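Local coordinates for Thg1-like uncharacterized protein (Bacillus thuringiensis, PDB 4KGM), which probably adds nucleotides to the 5' end of tRNA in the 3'-to-5' direction, binding ATP and magnesium in a polymerase palm-like catalytic domain, at residues Arg28-Phe34 against Ala126-Arg131; Phe53-Cys57 against His72-Ile77; Phe144-Gln148 against Thr223-Ser227. All blocks are in the same frame, centred on the assembly; numbering follows the deposited sequence.

Interaction 1 (Arg28-Phe34 against Ala126-Arg131). With MG (magnesium ion), chain G; MG (magnesium ion), chain H; ATP (adenosine-5'-triphosphate), chain E; PO4 (phosphate ion), chain F.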
loop_
_atom_site.group_PDB
_atom_site.type_symbol
_atom_site.label_atom_id
_atom_site.label_comp_id
_atom_site.label_asym_id
_atom_site.label_seq_id
_atom_site.Cartn_x
_atom_site.Cartn_y
_atom_site.Cartn_z
ATOM N N ARG A 28 0.988 17.429 3.471
ATOM C CA ARG A 28 0.661 18.214 4.657
ATOM C C ARG A 28 1.607 17.919 5.821
ATOM O O ARG A 28 1.878 16.763 6.148
ATOM C CB ARG A 28 -0.803 18.033 5.086
ATOM C CG ARG A 28 -1.221 19.005 6.195
ATOM C CD ARG A 28 -2.734 19.098 6.380
ATOM N NE ARG A 28 -3.307 17.887 6.962
ATOM C CZ ARG A 28 -4.115 17.056 6.313
ATOM N NH1 ARG A 28 -4.457 17.308 5.056
ATOM N NH2 ARG A 28 -4.590 15.977 6.921
ATOM N N ILE A 29 2.116 18.980 6.427
ATOM C CA ILE A 29 3.001 18.871 7.573
ATOM C C ILE A 29 2.324 19.522 8.770
ATOM O O ILE A 29 1.885 20.652 8.688
ATOM C CB ILE A 29 4.352 19.550 7.274
ATOM C CG1 ILE A 29 5.124 18.749 6.240
ATOM C CG2 ILE A 29 5.188 19.693 8.527
ATOM C CD1 ILE A 29 6.020 19.591 5.372
ATOM N N ASP A 30 2.231 18.801 9.875
ATOM C CA ASP A 30 1.558 19.316 11.066
ATOM C C ASP A 30 2.432 19.195 12.313
ATOM O O ASP A 30 2.980 18.131 12.597
ATOM C CB ASP A 30 0.227 18.590 11.284
ATOM C CG ASP A 30 -0.636 19.256 12.342
ATOM O OD1 ASP A 30 -0.442 18.968 13.542
ATOM O OD2 ASP A 30 -1.514 20.065 11.973
ATOM N N GLY A 31 2.553 20.295 13.054
ATOM C CA GLY A 31 3.371 20.332 14.253
ATOM C C GLY A 31 2.917 19.355 15.320
ATOM O O GLY A 31 1.725 19.221 15.588
ATOM N N ALA A 32 3.876 18.669 15.934
ATOM C CA ALA A 32 3.572 17.690 16.972
ATOM C C ALA A 32 3.443 18.350 18.342
ATOM O O ALA A 32 4.351 19.054 18.789
ATOM C CB ALA A 32 4.636 16.601 17.004
ATOM N N HIS A 33 2.309 18.114 18.999
ATOM C CA HIS A 33 2.037 18.651 20.331
ATOM C C HIS A 33 2.246 20.160 20.405
ATOM O O HIS A 33 2.919 20.653 21.309
ATOM C CB HIS A 33 2.908 17.960 21.384
ATOM C CG HIS A 33 2.764 16.471 21.406
ATOM N ND1 HIS A 33 1.563 15.842 21.654
ATOM C CD2 HIS A 33 3.672 15.484 21.217
ATOM C CE1 HIS A 33 1.735 14.534 21.614
ATOM N NE2 HIS A 33 3.007 14.290 21.350
ATOM N N PHE A 34 1.671 20.890 19.455
ATOM C CA PHE A 34 1.852 22.337 19.415
ATOM C C PHE A 34 0.927 23.080 20.376
ATOM O O PHE A 34 0.816 24.303 20.330
ATOM C CB PHE A 34 1.742 22.871 17.985
ATOM C CG PHE A 34 3.074 23.104 17.331
ATOM C CD1 PHE A 34 4.064 22.136 17.388
ATOM C CD2 PHE A 34 3.342 24.290 16.667
ATOM C CE1 PHE A 34 5.294 22.345 16.797
ATOM C CE2 PHE A 34 4.571 24.503 16.070
ATOM C CZ PHE A 34 5.548 23.529 16.136
ATOM N N ALA A 126 11.038 21.634 18.380
ATOM C CA ALA A 126 9.771 21.450 17.683
ATOM C C ALA A 126 9.885 20.301 16.691
ATOM O O ALA A 126 10.895 20.166 15.999
ATOM C CB ALA A 126 9.366 22.728 16.969
ATOM N N THR A 127 8.852 19.465 16.634
ATOM C CA THR A 127 8.816 18.361 15.681
ATOM C C THR A 127 7.546 18.399 14.839
ATOM O O THR A 127 6.558 19.034 15.210
ATOM C CB THR A 127 8.928 16.993 16.380
ATOM O OG1 THR A 127 7.927 16.890 17.400
ATOM C CG2 THR A 127 10.306 16.825 17.004
ATOM N N PHE A 128 7.587 17.718 13.699
ATOM C CA PHE A 128 6.472 17.713 12.762
ATOM C C PHE A 128 6.236 16.309 12.220
ATOM O O PHE A 128 7.145 15.479 12.199
ATOM C CB PHE A 128 6.762 18.649 11.586
ATOM C CG PHE A 128 6.922 20.091 11.973
ATOM C CD1 PHE A 128 8.138 20.571 12.431
ATOM C CD2 PHE A 128 5.862 20.973 11.856
ATOM C CE1 PHE A 128 8.287 21.898 12.783
ATOM C CE2 PHE A 128 6.004 22.300 12.205
ATOM C CZ PHE A 128 7.218 22.764 12.669
ATOM N N ASP A 129 5.012 16.044 11.777
ATOM C CA ASP A 129 4.729 14.819 11.048
ATOM C C ASP A 129 4.516 15.185 9.587
ATOM O O ASP A 129 4.365 16.361 9.255
ATOM C CB ASP A 129 3.494 14.111 11.607
ATOM C CG ASP A 129 2.207 14.594 10.972
ATOM O OD1 ASP A 129 1.994 15.823 10.891
ATOM O OD2 ASP A 129 1.407 13.738 10.544
ATOM N N GLY A 130 4.502 14.181 8.719
ATOM C CA GLY A 130 4.301 14.414 7.301
ATOM C C GLY A 130 3.466 13.327 6.658
ATOM O O GLY A 130 3.582 12.153 7.006
ATOM N N ARG A 131 2.614 13.724 5.719
ATOM C CA ARG A 131 1.798 12.771 4.979
ATOM C C ARG A 131 1.608 13.242 3.544
ATOM O O ARG A 131 1.412 14.431 3.289
ATOM C CB ARG A 131 0.446 12.560 5.666
ATOM C CG ARG A 131 -0.417 13.809 5.761
ATOM C CD ARG A 131 -1.596 13.597 6.693
ATOM N NE ARG A 131 -1.162 13.398 8.071
ATOM C CZ ARG A 131 -1.986 13.183 9.092
ATOM N NH1 ARG A 131 -3.295 13.135 8.890
ATOM N NH2 ARG A 131 -1.499 13.013 10.316
HETATM MG MG MG G . -0.359 19.748 15.517
HETATM MG MG MG H . -2.759 21.019 13.700
HETATM P PG ATP E . -0.983 16.954 17.640
HETATM O O1G ATP E . -2.418 16.505 17.492
HETATM O O2G ATP E . -0.043 15.897 18.171
HETATM O O3G ATP E . -0.452 17.696 16.437
HETATM P PB ATP E . -1.411 19.594 18.560
HETATM O O1B ATP E . -0.446 20.165 17.548
HETATM O O2B ATP E . -1.544 20.269 19.904
HETATM O O3B ATP E . -1.048 18.047 18.828
HETATM P PA ATP E . -3.393 20.706 16.958
HETATM O O1A ATP E . -4.889 20.593 16.789
HETATM O O2A ATP E . -2.488 20.750 15.750
HETATM O O3A ATP E . -2.886 19.520 17.918
HETATM O "O5'" ATP E . -3.061 21.988 17.876
HETATM C "C5'" ATP E . -2.526 23.181 17.307
HETATM C "C4'" ATP E . -2.169 24.147 18.430
HETATM O "O4'" ATP E . -1.231 25.128 17.982
HETATM C "C3'" ATP E . -3.391 24.895 18.941
HETATM O "O3'" ATP E . -3.709 24.459 20.265
HETATM C "C2'" ATP E . -3.000 26.360 18.956
HETATM O "O2'" ATP E . -3.209 26.916 20.258
HETATM C "C1'" ATP E . -1.523 26.386 18.596
HETATM N N9 ATP E . -1.217 27.510 17.674
HETATM C C8 ATP E . -1.325 27.489 16.332
HETATM N N7 ATP E . -0.966 28.682 15.793
HETATM C C5 ATP E . -0.615 29.495 16.806
HETATM C C6 ATP E . -0.136 30.891 16.941
HETATM N N6 ATP E . 0.046 31.679 15.853
HETATM N N1 ATP E . 0.114 31.352 18.186
HETATM C C2 ATP E . -0.062 30.581 19.275
HETATM N N3 ATP E . -0.493 29.308 19.228
HETATM C C4 ATP E . -0.782 28.718 18.043
HETATM P P PO4 F . -4.018 11.799 12.685
HETATM O O1 PO4 F . -3.469 10.393 12.754
HETATM O O2 PO4 F . -4.783 12.102 13.952
HETATM O O3 PO4 F . -2.876 12.778 12.546
HETATM O O4 PO4 F . -4.942 11.927 11.497
HETATM O O HOH W 1 0.447 15.779 8.418
HETATM O O HOH W 2 6.778 19.867 19.109
HETATM O O HOH W 3 -4.169 19.903 12.903
#
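Strands 28-31 and 128-131 run antiparallel, their axes 4.6 Å apart at an angle of 159°, with Arg-28/Arg-131 and Asp-30/Asp-129 as hydrogen-bonded pairs and Ile-29/Gly-130 and Gly-31/Phe-128 as non-hydrogen-bonded ones. Ala-32 N donates to Thr-127 O (2.8 Å), carrying the pairing past the bridges. On one face, Phe-128 CD2 lies 3.5 Å from Gly-31 CA, glycine having no side chain to keep the ring off. Its CB rests on Ile-29 CG2, and its CZ meets Phe-34 CZ at 3.9 Å, the two rings oblique at 52°.

The other face is charged. With CG between its backbone N and carbonyl carbon (chi1 88°), Asp-129 swings OD1 back over the neighbouring strand, where it takes a weak bond from Asp-30 N (3.2 Å). Its OD2 forms a salt bridge with Arg-131 NH2 (3.0 Å), on the syn side but somewhat out of the carboxylate plane, and another with Lys-99 of the second subunit. The same NH2 also holds O3 of a phosphate ion, probably from the crystallisation liquor. Glu-12 of the second subunit bridges Arg-28 and Arg-131, which lie alongside, probably offsetting their like charges.

Asp-30 splits its carboxylate between two magnesium ions, OD1 on one at 2.1 Å and OD2 on the other at 2.3 Å; Gly-31 O joins the first. Together with Asp-75, which binds both ions, this is the two-carboxylate, two-metal arrangement of a polymerase palm-like domain.

Interaction 2 (Phe53-Cys57 against His72-Ile77); sequences FWETC and HQSDEI. With MG (magnesium ion), chain G; MG (magnesium ion), chain H; ATP (adenosine-5'-triphosphate), chain E.
Phe-53 of helix 47-63 packs on the His-72 side chain and on the type II' turn Gln-73 to Glu-76, which joins strands 67-73 and 76-81 into a beta hairpin of the palm-like domain. From its root outward, Phe-53 first sets CB over one face of the His-72 imidazole, a CH-pi contact 3.6 Å from the ring centroid and 27° off the normal. CG follows, 3.3 Å from His-72 NE2. The two rings are inclined by only 26° but slid apart, so they barely overlap. Farther out, CD1 meets Ile-77 CD1 at the ring edge, CE2 has Ser-74 O over one face, and CZ ends 3.7 Å from Asp-75 CA. The phenyl ring therefore spans the contact from the histidine to the turn.

Trp-54 closes an aromatic cluster by bringing the edge of its indole to His-72, with NE1 and ND1 3.4 Å apart; edge-to-face contacts with Trp-195 and His-221 extend it. His-72 also donates a weak, bent bond from NE2 to Ser-74 O, tying its ring to the turn. One turn further along the helix, Cys-57 SG lies 3.7 Å from Ile-77 CD1, and Thr-56 CG2 touches the same methyl.

The side chains of Gln-73, Ser-74 and Glu-76 leave the turn on the side away from the helix. Ser-74 OG donates to Gln-73 OE1 in the amide plane, on a lone pair. Asp-75, its CG between backbone N and carbonyl carbon (chi1 67°), turns its carboxylate to the metals: OD2 binds one magnesium ion at 2.1 Å, and OD1 the other at 2.4 Å.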
loop_
_atom_site.group_PDB
_atom_site.type_symbol
_atom_site.label_atom_id
_atom_site.label_comp_id
_atom_site.label_asym_id
_atom_site.label_seq_id
_atom_site.Cartn_x
_atom_site.Cartn_y
_atom_site.Cartn_z
ATOM N N PHE A 53 6.831 30.036 10.518
ATOM C CA PHE A 53 6.210 29.093 9.597
ATOM C C PHE A 53 6.335 29.594 8.166
ATOM O O PHE A 53 6.532 28.810 7.237
ATOM C CB PHE A 53 4.734 28.887 9.941
ATOM C CG PHE A 53 4.494 27.846 10.998
ATOM C CD1 PHE A 53 4.583 26.498 10.693
ATOM C CD2 PHE A 53 4.166 28.215 12.293
ATOM C CE1 PHE A 53 4.360 25.539 11.660
ATOM C CE2 PHE A 53 3.940 27.259 13.265
ATOM C CZ PHE A 53 4.039 25.919 12.948
ATOM N N TRP A 54 6.222 30.907 7.994
ATOM C CA TRP A 54 6.289 31.511 6.669
ATOM C C TRP A 54 7.677 31.345 6.059
ATOM O O TRP A 54 7.812 31.129 4.856
ATOM C CB TRP A 54 5.896 32.988 6.728
ATOM C CG TRP A 54 4.505 33.211 7.239
ATOM C CD1 TRP A 54 3.528 32.270 7.396
ATOM C CD2 TRP A 54 3.938 34.454 7.674
ATOM N NE1 TRP A 54 2.389 32.850 7.898
ATOM C CE2 TRP A 54 2.614 34.190 8.076
ATOM C CE3 TRP A 54 4.420 35.763 7.759
ATOM C CZ2 TRP A 54 1.767 35.187 8.557
ATOM C CZ3 TRP A 54 3.577 36.752 8.235
ATOM C CH2 TRP A 54 2.267 36.458 8.627
ATOM N N GLU A 55 8.705 31.443 6.896
ATOM C CA GLU A 55 10.072 31.213 6.445
ATOM C C GLU A 55 10.285 29.730 6.174
ATOM O O GLU A 55 11.060 29.353 5.296
ATOM C CB GLU A 55 11.079 31.715 7.481
ATOM C CG GLU A 55 11.177 33.226 7.552
ATOM C CD GLU A 55 11.585 33.841 6.227
ATOM O OE1 GLU A 55 12.685 33.515 5.732
ATOM O OE2 GLU A 55 10.802 34.645 5.676
ATOM N N THR A 56 9.590 28.895 6.938
ATOM C CA THR A 56 9.628 27.457 6.727
ATOM C C THR A 56 8.958 27.120 5.400
ATOM O O THR A 56 9.478 26.328 4.612
ATOM C CB THR A 56 8.925 26.704 7.871
ATOM O OG1 THR A 56 9.603 26.969 9.106
ATOM C CG2 THR A 56 8.931 25.207 7.613
ATOM N N CYS A 57 7.810 27.745 5.156
ATOM C CA CYS A 57 7.063 27.546 3.920
ATOM C C CYS A 57 7.878 27.910 2.684
ATOM O O CYS A 57 7.768 27.256 1.649
ATOM C CB CYS A 57 5.771 28.360 3.941
ATOM S SG CYS A 57 4.505 27.717 5.048
ATOM N N HIS A 72 -0.310 27.980 4.563
ATOM C CA HIS A 72 -0.130 27.888 6.008
ATOM C C HIS A 72 -1.371 28.288 6.797
ATOM O O HIS A 72 -2.099 29.207 6.423
ATOM C CB HIS A 72 1.057 28.726 6.483
ATOM C CG HIS A 72 1.154 28.823 7.975
ATOM N ND1 HIS A 72 0.783 29.951 8.675
ATOM C CD2 HIS A 72 1.545 27.917 8.902
ATOM C CE1 HIS A 72 0.961 29.742 9.968
ATOM N NE2 HIS A 72 1.421 28.515 10.133
ATOM N N GLN A 73 -1.588 27.580 7.899
ATOM C CA GLN A 73 -2.635 27.898 8.856
ATOM C C GLN A 73 -2.330 27.164 10.157
ATOM O O GLN A 73 -2.019 25.974 10.137
ATOM C CB GLN A 73 -4.006 27.490 8.316
ATOM C CG GLN A 73 -5.026 27.186 9.395
ATOM C CD GLN A 73 -5.238 25.701 9.590
ATOM O OE1 GLN A 73 -5.001 25.165 10.672
ATOM N NE2 GLN A 73 -5.695 25.027 8.541
ATOM N N SER A 74 -2.408 27.881 11.276
ATOM C CA SER A 74 -2.076 27.321 12.586
ATOM C C SER A 74 -0.693 26.671 12.586
ATOM O O SER A 74 0.313 27.327 12.317
ATOM C CB SER A 74 -3.134 26.305 13.031
ATOM O OG SER A 74 -4.436 26.857 12.963
ATOM N N ASP A 75 -0.653 25.375 12.875
ATOM C CA ASP A 75 0.608 24.643 12.924
ATOM C C ASP A 75 0.730 23.644 11.775
ATOM O O ASP A 75 1.513 22.697 11.850
ATOM C CB ASP A 75 0.748 23.910 14.259
ATOM C CG ASP A 75 -0.262 22.792 14.418
ATOM O OD1 ASP A 75 -1.370 22.906 13.851
ATOM O OD2 ASP A 75 0.054 21.798 15.105
ATOM N N GLU A 76 -0.043 23.854 10.715
ATOM C CA GLU A 76 -0.020 22.939 9.583
ATOM C C GLU A 76 0.467 23.612 8.305
ATOM O O GLU A 76 0.291 24.816 8.114
ATOM C CB GLU A 76 -1.395 22.306 9.358
ATOM C CG GLU A 76 -2.364 23.187 8.593
ATOM C CD GLU A 76 -3.630 22.456 8.210
ATOM O OE1 GLU A 76 -4.027 21.525 8.942
ATOM O OE2 GLU A 76 -4.223 22.807 7.169
ATOM N N ILE A 77 1.092 22.820 7.437
ATOM C CA ILE A 77 1.608 23.314 6.167
ATOM C C ILE A 77 1.241 22.362 5.030
ATOM O O ILE A 77 1.705 21.222 4.993
ATOM C CB ILE A 77 3.141 23.471 6.203
ATOM C CG1 ILE A 77 3.553 24.529 7.228
ATOM C CG2 ILE A 77 3.673 23.837 4.831
ATOM C CD1 ILE A 77 5.044 24.768 7.285
HETATM MG MG MG G . -0.359 19.748 15.517
HETATM MG MG MG H . -2.759 21.019 13.700
HETATM P PG ATP E . -0.983 16.954 17.640
HETATM O O1G ATP E . -2.418 16.505 17.492
HETATM O O2G ATP E . -0.043 15.897 18.171
HETATM O O3G ATP E . -0.452 17.696 16.437
HETATM P PB ATP E . -1.411 19.594 18.560
HETATM O O1B ATP E . -0.446 20.165 17.548
HETATM O O2B ATP E . -1.544 20.269 19.904
HETATM O O3B ATP E . -1.048 18.047 18.828
HETATM P PA ATP E . -3.393 20.706 16.958
HETATM O O1A ATP E . -4.889 20.593 16.789
HETATM O O2A ATP E . -2.488 20.750 15.750
HETATM O O3A ATP E . -2.886 19.520 17.918
HETATM O "O5'" ATP E . -3.061 21.988 17.876
HETATM C "C5'" ATP E . -2.526 23.181 17.307
HETATM C "C4'" ATP E . -2.169 24.147 18.430
HETATM O "O4'" ATP E . -1.231 25.128 17.982
HETATM C "C3'" ATP E . -3.391 24.895 18.941
HETATM O "O3'" ATP E . -3.709 24.459 20.265
HETATM C "C2'" ATP E . -3.000 26.360 18.956
HETATM O "O2'" ATP E . -3.209 26.916 20.258
HETATM C "C1'" ATP E . -1.523 26.386 18.596
HETATM N N9 ATP E . -1.217 27.510 17.674
HETATM C C8 ATP E . -1.325 27.489 16.332
HETATM N N7 ATP E . -0.966 28.682 15.793
HETATM C C5 ATP E . -0.615 29.495 16.806
HETATM C C6 ATP E . -0.136 30.891 16.941
HETATM N N6 ATP E . 0.046 31.679 15.853
HETATM N N1 ATP E . 0.114 31.352 18.186
HETATM C C2 ATP E . -0.062 30.581 19.275
HETATM N N3 ATP E . -0.493 29.308 19.228
HETATM C C4 ATP E . -0.782 28.718 18.043
HETATM O O HOH W 3 -4.169 19.903 12.903
#

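Interaction 3 (Phe144-Gln148 against Thr223-Ser227); sequences FIWRQ and TPIIS
Two hydrogen bonds from a single amide join Gln-148 to the backbone of 223-227. Its NE2 donates to Pro-224 O at 3.0 Å; the bond is nearly straight (172° at the hydrogen), and the acceptor lies close to the amide plane. Its OE1 accepts Ile-226 N at 2.9 Å, the donor being tilted 22° from the plane of the side-chain carbonyl. Because the carbonyl and NH used belong to residues two apart, the amide spans Ile-225 and both of its polar ends are engaged, which should resist rotation about chi3. The reach comes from a chain extended beyond CG (chi2 -171°), which carries the amide from the helix to the loop.

Van der Waals contacts gather on Ile-226, whose side chain fits between Gln-148 and Ile-145. Its CG1 sits against the amide, 3.4 Å from Gln-148 CD, the two side chains crossing at about a right angle. On the other branch, CG2 meets Ile-145 CG1 at 3.6 Å. Phe-144 adds a looser touch through CB, while its ring leads away toward Leu-69 and Tyr-71 of strand 67-73. Beyond Ile-226, Ile-145 CD1 lies 3.7 Å from Ser-227 CA, where the loop has entered a short 3-10 segment.

Neighbouring elements continue the packing: Tyr-232 of helix 231-237 reaches Thr-223, Pro-224 and Ile-226, and Arg-198 bonds to Thr-223 O and touches Gln-148. This is helix-to-loop packing, in which one glutamine of helix 140-160 pairs with the backbone of the segment linking strand 215-220 to the C-terminal helix 231-237.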
loop_
_atom_site.group_PDB
_atom_site.type_symbol
_atom_site.label_atom_id
_atom_site.label_comp_id
_atom_site.label_asym_id
_atom_site.label_seq_id
_atom_site.Cartn_x
_atom_site.Cartn_y
_atom_site.Cartn_z
ATOM N N PHE A 144 -7.818 23.058 -0.800
ATOM C CA PHE A 144 -7.447 24.284 -0.107
ATOM C C PHE A 144 -8.674 25.015 0.436
ATOM O O PHE A 144 -8.608 25.657 1.485
ATOM C CB PHE A 144 -6.625 25.191 -1.025
ATOM C CG PHE A 144 -5.308 24.594 -1.435
ATOM C CD1 PHE A 144 -4.231 24.596 -0.563
ATOM C CD2 PHE A 144 -5.149 24.027 -2.690
ATOM C CE1 PHE A 144 -3.016 24.045 -0.936
ATOM C CE2 PHE A 144 -3.938 23.475 -3.069
ATOM C CZ PHE A 144 -2.869 23.484 -2.192
ATOM N N ILE A 145 -9.791 24.910 -0.281
ATOM C CA ILE A 145 -11.064 25.428 0.208
ATOM C C ILE A 145 -11.430 24.717 1.505
ATOM O O ILE A 145 -11.913 25.334 2.456
ATOM C CB ILE A 145 -12.192 25.225 -0.824
ATOM C CG1 ILE A 145 -11.958 26.105 -2.051
ATOM C CG2 ILE A 145 -13.549 25.544 -0.212
ATOM C CD1 ILE A 145 -12.910 25.830 -3.193
ATOM N N TRP A 146 -11.180 23.412 1.538
ATOM C CA TRP A 146 -11.427 22.607 2.727
ATOM C C TRP A 146 -10.495 23.023 3.857
ATOM O O TRP A 146 -10.870 22.992 5.028
ATOM C CB TRP A 146 -11.244 21.126 2.399
ATOM C CG TRP A 146 -11.358 20.205 3.572
ATOM C CD1 TRP A 146 -12.383 20.140 4.468
ATOM C CD2 TRP A 146 -10.425 19.188 3.954
ATOM N NE1 TRP A 146 -12.140 19.157 5.396
ATOM C CE2 TRP A 146 -10.944 18.556 5.102
ATOM C CE3 TRP A 146 -9.198 18.754 3.441
ATOM C CZ2 TRP A 146 -10.279 17.513 5.747
ATOM C CZ3 TRP A 146 -8.538 17.718 4.083
ATOM C CH2 TRP A 146 -9.081 17.110 5.224
ATOM N N ARG A 147 -9.281 23.423 3.495
ATOM C CA ARG A 147 -8.289 23.845 4.478
ATOM C C ARG A 147 -8.572 25.246 5.012
ATOM O O ARG A 147 -8.336 25.528 6.187
ATOM C CB ARG A 147 -6.883 23.776 3.883
ATOM C CG ARG A 147 -6.382 22.361 3.618
ATOM C CD ARG A 147 -6.038 21.639 4.910
ATOM N NE ARG A 147 -7.165 20.893 5.461
ATOM C CZ ARG A 147 -7.201 20.397 6.694
ATOM N NH1 ARG A 147 -6.175 20.580 7.513
ATOM N NH2 ARG A 147 -8.265 19.727 7.111
ATOM N N GLN A 148 -9.073 26.123 4.145
ATOM C CA GLN A 148 -9.446 27.472 4.556
ATOM C C GLN A 148 -10.680 27.461 5.455
ATOM O O GLN A 148 -10.799 28.279 6.365
ATOM C CB GLN A 148 -9.690 28.369 3.340
ATOM C CG GLN A 148 -8.430 28.976 2.747
ATOM C CD GLN A 148 -8.733 30.015 1.685
ATOM O OE1 GLN A 148 -9.834 30.051 1.132
ATOM N NE2 GLN A 148 -7.758 30.871 1.398
ATOM N N THR A 223 -4.005 36.979 -0.143
ATOM C CA THR A 223 -4.496 35.651 -0.494
ATOM C C THR A 223 -6.010 35.606 -0.354
ATOM O O THR A 223 -6.543 35.799 0.740
ATOM C CB THR A 223 -3.875 34.561 0.398
ATOM O OG1 THR A 223 -2.449 34.576 0.255
ATOM C CG2 THR A 223 -4.402 33.190 0.008
ATOM N N PRO A 224 -6.709 35.348 -1.465
ATOM C CA PRO A 224 -8.173 35.397 -1.503
ATOM C C PRO A 224 -8.825 34.180 -0.862
ATOM O O PRO A 224 -8.145 33.217 -0.507
ATOM C CB PRO A 224 -8.474 35.409 -3.001
ATOM C CG PRO A 224 -7.344 34.646 -3.601
ATOM C CD PRO A 224 -6.135 34.999 -2.778
ATOM N N ILE A 225 -10.143 34.239 -0.710
ATOM C CA ILE A 225 -10.914 33.071 -0.318
ATOM C C ILE A 225 -11.032 32.189 -1.550
ATOM O O ILE A 225 -11.645 32.584 -2.543
ATOM C CB ILE A 225 -12.317 33.461 0.175
ATOM C CG1 ILE A 225 -12.223 34.535 1.262
ATOM C CG2 ILE A 225 -13.061 32.240 0.690
ATOM C CD1 ILE A 225 -13.566 34.993 1.786
ATOM N N ILE A 226 -10.431 31.004 -1.489
ATOM C CA ILE A 226 -10.341 30.124 -2.651
ATOM C C ILE A 226 -11.710 29.790 -3.247
ATOM O O ILE A 226 -11.857 29.692 -4.467
ATOM C CB ILE A 226 -9.587 28.817 -2.318
ATOM C CG1 ILE A 226 -8.282 29.122 -1.580
ATOM C CG2 ILE A 226 -9.304 28.025 -3.587
ATOM C CD1 ILE A 226 -7.283 29.898 -2.401
ATOM N N SER A 227 -12.714 29.640 -2.387
ATOM C CA SER A 227 -14.065 29.316 -2.840
ATOM C C SER A 227 -14.676 30.430 -3.690
ATOM O O SER A 227 -15.650 30.208 -4.409
ATOM C CB SER A 227 -14.974 28.989 -1.650
ATOM O OG SER A 227 -15.010 30.054 -0.717
#

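In the fold
Interactions 1 and 2 share the six-stranded antiparallel sheet; their centres are about 10 Å apart, and strands 25-31 and 76-81, one from each, are neighbours in it. Ile-29 O to Ile-77 N and Gly-31 N to Asp-75 O, both probable hydrogen bonds, join them, and together they place Asp-30 and Asp-75 on the same two magnesium ions and ATP. Along the chain, interaction 2 is nested within the loop closed by interaction 1; interaction 3 opens only after both. Its centre lies about 15 Å from that of interaction 2 and 21 Å from that of interaction 1. A salt bridge between Glu-76 and Arg-147 connects helix 140-160 to the hairpin, linking the C-terminal packing to the catalytic palm.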